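Local atomic coordinates of peptidase S9 prolyl oligopeptidase catalytic domain-containing protein (Pyrococcus horikoshii, PDB entry 4HXF), a protein that probably works as a serine peptidase of the acylaminoacyl type, self-assembling into a hexamer whose subunits join a beta-propeller to an alpha/beta-hydrolase domain. Residues V217-I222 and I229-K234; V185-R190 and D201-K206; I73-F78 and W88-K93. All blocks are in the same frame, centred on the assembly; numbering follows the deposited sequence.

The three contacts are antiparallel strand pairs in the beta-propeller, each within a different four-stranded blade. Interaction 3 comes first along the chain and joins the two middle strands of the blade spanning 62-102. Interaction 2 follows and joins the middle strands of the blade spanning 175-217. Interaction 1 pairs the first two strands of the next blade, 219-255. Interactions 1 and 2 are therefore neighbours, with centres about 11 Å apart, and they touch through Ser186, Ile202 and residues 217-221. Interaction 3 lies about 30 Å from both, centre to centre, with the blade spanning 106-171 between it and interaction 2. Pairing holds each blade together; the touch between interactions 1 and 2 joins two successive blades.

Interaction 1 of 3, residues V217-I222 and I229-K234; sequences VSFYAI and ILLYGK
Tyr220 and Tyr232 pair across the first two strands of a beta-propeller blade, an antiparallel hairpin. They exchange two backbone bonds. Tyr232 N donates to Tyr220 O at 2.9 Å, and Tyr220 N donates to Tyr232 O at 3.1 Å. Further along, Ile222 N donates to Leu230 O at 2.9 Å. At the other end Lys234 N donates to Ser218 O. Here the chain turns a corner at Gly233, whose backbone angles call for glycine; a side chain would run into Ser218 O. Leu231 bonds by its backbone to Tyr247 of the next strand, and Ala221 N bonds to Ser186 OG of the preceding blade. Ser218 OG is held by Lys198 O and Lys237 N. Tyr232 OH bonds to Val264 O, and its side chain lies near a magnesium ion bound by Asp244 and Glu263. The two tyrosine side chains run side by side, with Tyr220 OH 3.7 Å from Tyr232 CD2.

Phe219 sets its CG between the backbone N and the carbonyl carbon (chi1 44°). This brings one ring face against Leu231 CD1, a CH-pi contact. Phe214 meets the same ring edge-to-face, and Ile202 packs on it from the neighbouring blade. An alanine here would probably open a gap between the two blades and leave Leu231 CD1 without its aromatic partner. On the Tyr232 side, Ile222 CD1 lies 3.6 Å from Leu230 CD2, and Ile222 CG2 touches Tyr232 CB.

Interaction 2 of 3, residues V185-R190 and D201-K206; sequences VSVPHR and DIYLWK
His189 and Asp201 form a histidine-carboxylate bond at the end of a beta-propeller hairpin. It joins the two middle strands of a blade. His189 ND1 donates to Asp201 OD1 at 2.8 Å. The oxygen is met on its syn side and lies close to the ring plane. Imidazole and carboxylate planes stand 84° apart. CG of His189 is anti to the backbone N (chi1 180°), which carries the ring out to the carboxylate; chi2 of 88° sets its turn. Asp201 OD1 also accepts from Lys216 N, and Glu215 brings a like charge near. His189 NE2 bonds to Asp191 OD1, so carboxylates sit at both ring nitrogens and would be likely to favour a positive ring.

Behind this end the strands pair regularly. Val187 and Asp201 exchange two backbone bonds, as do Val185 and Tyr203. Val187 CG2 packs obliquely on the Tyr203 ring, 4.0 Å from Tyr203 CE2. Ser186 and Ile202 share the other face of the sheet. Val185 CG2 lies beside Trp205 CB, while the indole of Trp205 stacks on Phe168 of the blade before. A water donates to Asp201 OD2 and accepts from Arg190 N at 2.8 Å.

Interaction 3 of 3, residues I73-F78 and W88-K93; sequences IAFMRF and WVADLK
Trp88 and Phe75 lie with their rings almost parallel, 9° apart, but slid so far that they barely overlap. The closest contact is by Trp88 CB, a CH-pi contact over one face of the Phe75 ring, 3.3 Å from Phe75 CZ. Ala90 CB lies at the edge of the same ring, near Phe75 CE1, and Arg77 CG at its edge too. Phe75 CG stands between the backbone N and the carbonyl carbon (chi1 64°), which swings the ring across to the neighbouring strand. Arg77 covers one face of the Trp88 indole. Arg77 NH1 is 3.5 Å from Trp88 CE2 and lies over the middle of the ring system. The guanidinium stands nearly upright on the indole, with planes 81° apart, so it meets the ring by its edge. Arg77 and Trp88 form a cation-pi pair, with Arg77 CZ 4.8 Å from the centroid of the Trp88 five-membered ring. One face of the guanidinium is in turn covered by Phe75 CE2. Arg77 NH2 is fixed by Glu59 O, and Trp88 NE1 by Gln86 OE1.

The backbones pair in step. Phe75 and Trp88 exchange two bonds, and so do Ile73 and Ala90. Beyond Asp91 the strand ends, and Leu92 CD2 packs 3.7 Å from Ile73 CG2. Asp91 packs on Arg55 of a neighbouring subunit, and Trp88 touches Lys99, a residue of a magnesium site. The hairpin joins the two middle strands of a four-stranded antiparallel blade, and its first strand lies in a WD40-like repeat, as expected for a beta-propeller.

Interaction 1 of 3, residues V217-I222 and I229-K234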
loop_
_atom_site.group_PDB
_atom_site.type_symbol
_atom_site.label_atom_id
_atom_site.label_comp_id
_atom_site.label_asym_id
_atom_site.label_seq_id
_atom_site.Cartn_x
_atom_site.Cartn_y
_atom_site.Cartn_z
ATOM N N VAL A 217 6.350 1.640 54.847
ATOM C CA VAL A 217 7.724 2.161 55.083
ATOM C C VAL A 217 8.010 3.178 53.966
ATOM O O VAL A 217 7.362 3.155 52.864
ATOM C CB VAL A 217 8.761 1.080 55.086
ATOM C CG1 VAL A 217 8.651 0.271 56.416
ATOM C CG2 VAL A 217 8.643 0.223 53.825
ATOM N N SER A 218 9.008 4.084 54.149
ATOM C CA SER A 218 9.210 5.164 53.162
ATOM C C SER A 218 10.457 4.819 52.376
ATOM O O SER A 218 11.171 5.720 51.910
ATOM C CB SER A 218 9.366 6.530 53.898
ATOM O OG SER A 218 8.128 6.908 54.473
ATOM N N PHE A 219 10.722 3.516 52.153
ATOM C CA PHE A 219 11.743 3.071 51.217
ATOM C C PHE A 219 11.225 1.968 50.349
ATOM O O PHE A 219 10.182 1.377 50.664
ATOM C CB PHE A 219 13.052 2.677 51.872
ATOM C CG PHE A 219 12.994 1.830 53.139
ATOM C CD1 PHE A 219 13.899 2.128 54.183
ATOM C CD2 PHE A 219 12.306 0.653 53.207
ATOM C CE1 PHE A 219 13.957 1.279 55.313
ATOM C CE2 PHE A 219 12.316 -0.178 54.365
ATOM C CZ PHE A 219 13.144 0.151 55.383
ATOM N N TYR A 220 11.870 1.765 49.205
ATOM C CA TYR A 220 11.546 0.632 48.330
ATOM C C TYR A 220 12.834 -0.062 47.957
ATOM O O TYR A 220 13.939 0.472 48.146
ATOM C CB TYR A 220 10.684 1.111 47.113
ATOM C CG TYR A 220 11.391 2.121 46.237
ATOM C CD1 TYR A 220 11.340 3.484 46.537
ATOM C CD2 TYR A 220 12.009 1.751 45.057
ATOM C CE1 TYR A 220 11.880 4.461 45.722
ATOM C CE2 TYR A 220 12.627 2.750 44.251
ATOM C CZ TYR A 220 12.595 4.064 44.634
ATOM O OH TYR A 220 13.163 5.095 43.864
ATOM N N ALA A 221 12.740 -1.277 47.420
ATOM C CA ALA A 221 13.954 -2.082 47.128
ATOM C C ALA A 221 14.496 -1.648 45.726
ATOM O O ALA A 221 13.741 -1.480 44.729
ATOM C CB ALA A 221 13.615 -3.588 47.168
ATOM N N ILE A 222 15.769 -1.388 45.656
ATOM C CA ILE A 222 16.436 -0.974 44.438
ATOM C C ILE A 222 17.467 -1.976 43.909
ATOM O O ILE A 222 17.746 -1.915 42.680
ATOM C CB ILE A 222 17.055 0.450 44.580
ATOM C CG1 ILE A 222 18.057 0.594 45.676
ATOM C CG2 ILE A 222 15.877 1.496 44.628
ATOM C CD1 ILE A 222 19.005 1.785 45.591
ATOM N N ILE A 229 19.512 -6.940 50.606
ATOM C CA ILE A 229 18.678 -6.080 49.771
ATOM C C ILE A 229 19.056 -4.629 50.030
ATOM O O ILE A 229 19.185 -4.213 51.185
ATOM C CB ILE A 229 17.210 -6.256 50.056
ATOM C CG1 ILE A 229 16.775 -7.717 49.850
ATOM C CG2 ILE A 229 16.321 -5.269 49.222
ATOM C CD1 ILE A 229 15.356 -8.084 50.321
ATOM N N LEU A 230 19.205 -3.848 48.952
ATOM C CA LEU A 230 19.444 -2.414 49.070
ATOM C C LEU A 230 18.148 -1.644 48.931
ATOM O O LEU A 230 17.380 -1.831 47.977
ATOM C CB LEU A 230 20.417 -2.024 47.932
ATOM C CG LEU A 230 21.046 -0.629 48.006
ATOM C CD1 LEU A 230 21.959 -0.336 49.237
ATOM C CD2 LEU A 230 21.778 -0.299 46.653
ATOM N N LEU A 231 17.906 -0.799 49.910
ATOM C CA LEU A 231 16.683 -0.054 50.066
ATOM C C LEU A 231 16.988 1.444 49.896
ATOM O O LEU A 231 18.045 1.918 50.381
ATOM C CB LEU A 231 16.070 -0.329 51.465
ATOM C CG LEU A 231 15.658 -1.794 51.795
ATOM C CD1 LEU A 231 15.348 -1.919 53.323
ATOM C CD2 LEU A 231 14.446 -2.218 50.942
ATOM N N TYR A 232 16.037 2.123 49.316
ATOM C CA TYR A 232 16.173 3.548 48.975
ATOM C C TYR A 232 15.068 4.344 49.524
ATOM O O TYR A 232 13.899 4.084 49.179
ATOM C CB TYR A 232 16.203 3.697 47.441
ATOM C CG TYR A 232 16.463 5.135 47.000
ATOM C CD1 TYR A 232 17.774 5.661 46.857
ATOM C CD2 TYR A 232 15.396 5.939 46.664
ATOM C CE1 TYR A 232 17.974 6.979 46.460
ATOM C CE2 TYR A 232 15.572 7.216 46.222
ATOM C CZ TYR A 232 16.878 7.742 46.129
ATOM O OH TYR A 232 17.054 9.054 45.659
ATOM N N GLY A 233 15.410 5.324 50.423
ATOM C CA GLY A 233 14.420 6.188 50.987
ATOM C C GLY A 233 14.758 6.410 52.439
ATOM O O GLY A 233 15.870 6.728 52.744
ATOM N N LYS A 234 13.747 6.288 53.289
ATOM C CA LYS A 234 13.903 6.333 54.766
ATOM C C LYS A 234 12.969 5.306 55.382
ATOM O O LYS A 234 11.959 4.941 54.757
ATOM C CB LYS A 234 13.567 7.693 55.326
ATOM C CG LYS A 234 14.392 8.860 54.773
ATOM C CD LYS A 234 15.781 8.900 55.277
ATOM C CE LYS A 234 15.861 9.084 56.788
ATOM N NZ LYS A 234 15.553 10.467 57.159
#

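Interaction 2 of 3, residues V185-R190 and D201-K206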
loop_
_atom_site.group_PDB
_atom_site.type_symbol
_atom_site.label_atom_id
_atom_site.label_comp_id
_atom_site.label_asym_id
_atom_site.label_seq_id
_atom_site.Cartn_x
_atom_site.Cartn_y
_atom_site.Cartn_z
ATOM N N VAL A 185 9.198 -7.220 45.865
ATOM C CA VAL A 185 8.146 -6.454 45.231
ATOM C C VAL A 185 7.767 -5.258 46.054
ATOM O O VAL A 185 7.371 -5.443 47.204
ATOM C CB VAL A 185 6.886 -7.285 44.891
ATOM C CG1 VAL A 185 5.769 -6.487 44.174
ATOM C CG2 VAL A 185 7.319 -8.588 44.020
ATOM N N SER A 186 7.872 -4.046 45.509
ATOM C CA SER A 186 7.559 -2.799 46.263
ATOM C C SER A 186 6.269 -2.214 45.701
ATOM O O SER A 186 6.197 -1.980 44.469
ATOM C CB SER A 186 8.729 -1.791 46.183
ATOM O OG SER A 186 9.940 -2.382 46.642
ATOM N N VAL A 187 5.250 -2.033 46.565
ATOM C CA VAL A 187 3.899 -1.670 46.108
ATOM C C VAL A 187 3.539 -0.392 46.901
ATOM O O VAL A 187 3.662 -0.345 48.110
ATOM C CB VAL A 187 2.891 -2.774 46.445
ATOM C CG1 VAL A 187 1.485 -2.361 46.117
ATOM C CG2 VAL A 187 3.311 -4.133 45.775
ATOM N N PRO A 188 3.007 0.612 46.221
ATOM C CA PRO A 188 2.576 1.778 47.004
ATOM C C PRO A 188 1.561 1.391 48.063
ATOM O O PRO A 188 0.606 0.629 47.806
ATOM C CB PRO A 188 1.987 2.690 45.918
ATOM C CG PRO A 188 2.605 2.321 44.633
ATOM C CD PRO A 188 2.747 0.790 44.781
ATOM N N HIS A 189 1.708 1.929 49.274
ATOM C CA HIS A 189 0.792 1.625 50.323
ATOM C C HIS A 189 -0.508 2.378 50.115
ATOM O O HIS A 189 -0.442 3.527 49.798
ATOM C CB HIS A 189 1.424 2.024 51.692
ATOM C CG HIS A 189 0.524 1.747 52.838
ATOM N ND1 HIS A 189 0.473 0.560 53.486
ATOM C CD2 HIS A 189 -0.428 2.578 53.464
ATOM C CE1 HIS A 189 -0.486 0.640 54.443
ATOM N NE2 HIS A 189 -1.035 1.864 54.392
ATOM N N ARG A 190 -1.615 1.719 50.400
ATOM C CA ARG A 190 -2.916 2.380 50.180
ATOM C C ARG A 190 -3.569 2.817 51.493
ATOM O O ARG A 190 -3.867 1.961 52.346
ATOM C CB ARG A 190 -3.879 1.517 49.390
ATOM C CG ARG A 190 -5.140 2.316 48.982
ATOM C CD ARG A 190 -6.145 1.414 48.183
ATOM N NE ARG A 190 -5.620 0.961 46.879
ATOM C CZ ARG A 190 -5.712 1.702 45.761
ATOM N NH1 ARG A 190 -6.283 2.847 45.808
ATOM N NH2 ARG A 190 -5.144 1.282 44.654
ATOM N N ASP A 201 4.522 -0.919 50.737
ATOM C CA ASP A 201 4.549 -2.246 51.322
ATOM C C ASP A 201 5.518 -3.084 50.489
ATOM O O ASP A 201 5.539 -2.915 49.258
ATOM C CB ASP A 201 3.178 -2.884 51.313
ATOM C CG ASP A 201 2.126 -2.039 52.054
ATOM O OD1 ASP A 201 2.479 -1.301 52.989
ATOM O OD2 ASP A 201 0.974 -2.184 51.670
ATOM N N ILE A 202 6.362 -3.850 51.120
ATOM C CA ILE A 202 7.367 -4.618 50.419
ATOM C C ILE A 202 7.183 -6.096 50.717
ATOM O O ILE A 202 7.048 -6.535 51.876
ATOM C CB ILE A 202 8.802 -4.147 50.818
ATOM C CG1 ILE A 202 8.960 -2.633 50.660
ATOM C CG2 ILE A 202 9.930 -4.944 50.111
ATOM C CD1 ILE A 202 10.328 -2.046 51.091
ATOM N N TYR A 203 7.150 -6.864 49.631
ATOM C CA TYR A 203 6.928 -8.323 49.713
ATOM C C TYR A 203 8.060 -9.122 49.129
ATOM O O TYR A 203 8.780 -8.653 48.272
ATOM C CB TYR A 203 5.668 -8.711 48.944
ATOM C CG TYR A 203 4.452 -8.012 49.370
ATOM C CD1 TYR A 203 3.588 -8.592 50.304
ATOM C CD2 TYR A 203 4.121 -6.752 48.836
ATOM C CE1 TYR A 203 2.443 -7.910 50.716
ATOM C CE2 TYR A 203 2.968 -6.099 49.250
ATOM C CZ TYR A 203 2.155 -6.700 50.181
ATOM O OH TYR A 203 0.992 -6.054 50.626
ATOM N N LEU A 204 8.214 -10.346 49.607
ATOM C CA LEU A 204 9.164 -11.312 49.024
ATOM C C LEU A 204 8.289 -12.362 48.377
ATOM O O LEU A 204 7.417 -12.986 49.066
ATOM C CB LEU A 204 10.031 -11.900 50.108
ATOM C CG LEU A 204 11.242 -12.636 49.616
ATOM C CD1 LEU A 204 12.179 -11.734 48.790
ATOM C CD2 LEU A 204 11.918 -13.262 50.846
ATOM N N TRP A 205 8.473 -12.536 47.083
ATOM C CA TRP A 205 7.623 -13.383 46.211
ATOM C C TRP A 205 8.447 -14.519 45.650
ATOM O O TRP A 205 9.583 -14.361 45.206
ATOM C CB TRP A 205 7.011 -12.532 45.111
ATOM C CG TRP A 205 5.875 -13.140 44.352
ATOM C CD1 TRP A 205 4.507 -12.870 44.456
ATOM C CD2 TRP A 205 5.996 -14.113 43.257
ATOM N NE1 TRP A 205 3.820 -13.601 43.556
ATOM C CE2 TRP A 205 4.650 -14.368 42.806
ATOM C CE3 TRP A 205 7.040 -14.671 42.603
ATOM C CZ2 TRP A 205 4.366 -15.223 41.745
ATOM C CZ3 TRP A 205 6.762 -15.589 41.532
ATOM C CH2 TRP A 205 5.454 -15.839 41.114
ATOM N N LYS A 206 7.906 -15.731 45.721
ATOM C CA LYS A 206 8.490 -16.859 45.015
ATOM C C LYS A 206 7.398 -17.909 44.701
ATOM O O LYS A 206 6.589 -18.276 45.557
ATOM C CB LYS A 206 9.565 -17.515 45.863
ATOM C CG LYS A 206 10.324 -18.654 45.136
ATOM C CD LYS A 206 11.535 -19.001 45.982
ATOM C CE LYS A 206 12.351 -20.172 45.471
ATOM N NZ LYS A 206 13.574 -20.221 46.339
HETATM O O HOH W 1 -1.536 -0.961 51.120
#

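Interaction 3 of 3, residues I73-F78 and W88-K93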
loop_
_atom_site.group_PDB
_atom_site.type_symbol
_atom_site.label_atom_id
_atom_site.label_comp_id
_atom_site.label_asym_id
_atom_site.label_seq_id
_atom_site.Cartn_x
_atom_site.Cartn_y
_atom_site.Cartn_z
ATOM N N ILE A 73 24.077 -11.046 26.280
ATOM C CA ILE A 73 23.465 -9.750 26.506
ATOM C C ILE A 73 22.030 -9.792 26.013
ATOM O O ILE A 73 21.727 -10.219 24.851
ATOM C CB ILE A 73 24.284 -8.616 25.877
ATOM C CG1 ILE A 73 23.731 -7.271 26.169
ATOM C CG2 ILE A 73 24.471 -8.836 24.371
ATOM C CD1 ILE A 73 24.840 -6.191 25.864
ATOM N N ALA A 74 21.120 -9.361 26.912
ATOM C CA ALA A 74 19.741 -9.123 26.559
ATOM C C ALA A 74 19.604 -7.654 26.196
ATOM O O ALA A 74 20.321 -6.803 26.710
ATOM C CB ALA A 74 18.779 -9.495 27.681
ATOM N N PHE A 75 18.662 -7.396 25.327
ATOM C CA PHE A 75 18.316 -6.052 24.934
ATOM C C PHE A 75 16.988 -5.912 24.374
ATOM O O PHE A 75 16.369 -6.933 24.052
ATOM C CB PHE A 75 19.388 -5.502 23.940
ATOM C CG PHE A 75 19.489 -6.227 22.620
ATOM C CD1 PHE A 75 20.300 -7.331 22.478
ATOM C CD2 PHE A 75 18.746 -5.824 21.510
ATOM C CE1 PHE A 75 20.381 -7.996 21.249
ATOM C CE2 PHE A 75 18.814 -6.493 20.327
ATOM C CZ PHE A 75 19.640 -7.564 20.163
ATOM N N MET A 76 16.508 -4.663 24.224
ATOM C CA MET A 76 15.240 -4.366 23.617
ATOM C C MET A 76 15.373 -3.662 22.287
ATOM O O MET A 76 16.270 -2.783 22.126
ATOM C CB MET A 76 14.413 -3.475 24.586
ATOM C CG MET A 76 14.262 -4.075 25.975
ATOM S SD MET A 76 12.627 -4.772 26.189
ATOM C CE MET A 76 11.491 -3.642 25.432
ATOM N N ARG A 77 14.416 -3.932 21.395
ATOM C CA ARG A 77 14.216 -3.171 20.179
ATOM C C ARG A 77 12.722 -2.769 20.140
ATOM O O ARG A 77 11.898 -3.455 20.702
ATOM C CB ARG A 77 14.512 -3.957 18.928
ATOM C CG ARG A 77 15.910 -4.393 18.697
ATOM C CD ARG A 77 16.220 -4.570 17.168
ATOM N NE ARG A 77 17.649 -4.512 16.970
ATOM C CZ ARG A 77 18.461 -5.547 16.835
ATOM N NH1 ARG A 77 18.000 -6.823 16.827
ATOM N NH2 ARG A 77 19.706 -5.352 16.653
ATOM N N PHE A 78 12.385 -1.729 19.397
ATOM C CA PHE A 78 11.037 -1.074 19.519
ATOM C C PHE A 78 10.571 -0.765 18.116
ATOM O O PHE A 78 10.942 -1.517 17.220
ATOM C CB PHE A 78 11.104 0.226 20.338
ATOM C CG PHE A 78 11.507 0.050 21.835
ATOM C CD1 PHE A 78 12.849 0.160 22.262
ATOM C CD2 PHE A 78 10.535 -0.171 22.832
ATOM C CE1 PHE A 78 13.175 0.032 23.604
ATOM C CE2 PHE A 78 10.872 -0.298 24.184
ATOM C CZ PHE A 78 12.201 -0.212 24.565
ATOM N N TRP A 88 15.401 -9.358 22.977
ATOM C CA TRP A 88 16.344 -10.157 22.283
ATOM C C TRP A 88 17.470 -10.587 23.205
ATOM O O TRP A 88 17.730 -9.947 24.193
ATOM C CB TRP A 88 17.032 -9.359 21.175
ATOM C CG TRP A 88 16.198 -9.002 20.018
ATOM C CD1 TRP A 88 15.136 -8.090 19.984
ATOM C CD2 TRP A 88 16.286 -9.560 18.644
ATOM N NE1 TRP A 88 14.695 -8.021 18.678
ATOM C CE2 TRP A 88 15.337 -8.878 17.871
ATOM C CE3 TRP A 88 17.088 -10.496 18.033
ATOM C CZ2 TRP A 88 15.176 -9.153 16.512
ATOM C CZ3 TRP A 88 16.954 -10.794 16.696
ATOM C CH2 TRP A 88 16.011 -10.088 15.916
ATOM N N VAL A 89 18.114 -11.706 22.877
ATOM C CA VAL A 89 19.333 -12.188 23.545
ATOM C C VAL A 89 20.395 -12.477 22.478
ATOM O O VAL A 89 20.129 -13.133 21.456
ATOM C CB VAL A 89 19.080 -13.464 24.374
ATOM C CG1 VAL A 89 20.358 -14.100 24.937
ATOM C CG2 VAL A 89 18.066 -13.229 25.452
ATOM N N ALA A 90 21.583 -12.000 22.705
ATOM C CA ALA A 90 22.752 -12.241 21.830
ATOM C C ALA A 90 23.863 -12.877 22.595
ATOM O O ALA A 90 24.096 -12.535 23.754
ATOM C CB ALA A 90 23.303 -10.910 21.198
ATOM N N ASP A 91 24.635 -13.742 21.950
ATOM C CA ASP A 91 25.892 -14.165 22.484
ATOM C C ASP A 91 26.911 -13.011 22.399
ATOM O O ASP A 91 27.025 -12.361 21.392
ATOM C CB ASP A 91 26.421 -15.425 21.799
ATOM C CG ASP A 91 27.047 -15.192 20.547
ATOM O OD1 ASP A 91 26.259 -14.908 19.628
ATOM O OD2 ASP A 91 28.305 -15.402 20.433
ATOM N N LEU A 92 27.610 -12.789 23.466
ATOM C CA LEU A 92 28.531 -11.599 23.542
ATOM C C LEU A 92 29.768 -11.827 22.674
ATOM O O LEU A 92 30.294 -10.844 22.129
ATOM C CB LEU A 92 28.879 -11.276 25.023
ATOM C CG LEU A 92 27.945 -10.226 25.577
ATOM C CD1 LEU A 92 28.033 -10.150 27.098
ATOM C CD2 LEU A 92 28.179 -8.854 24.916
ATOM N N LYS A 93 30.165 -13.077 22.436
ATOM C CA LYS A 93 31.337 -13.349 21.565
ATOM C C LYS A 93 31.075 -12.884 20.134
ATOM O O LYS A 93 31.951 -12.247 19.530
ATOM C CB LYS A 93 31.719 -14.804 21.584
ATOM C CG LYS A 93 33.044 -15.114 20.924
#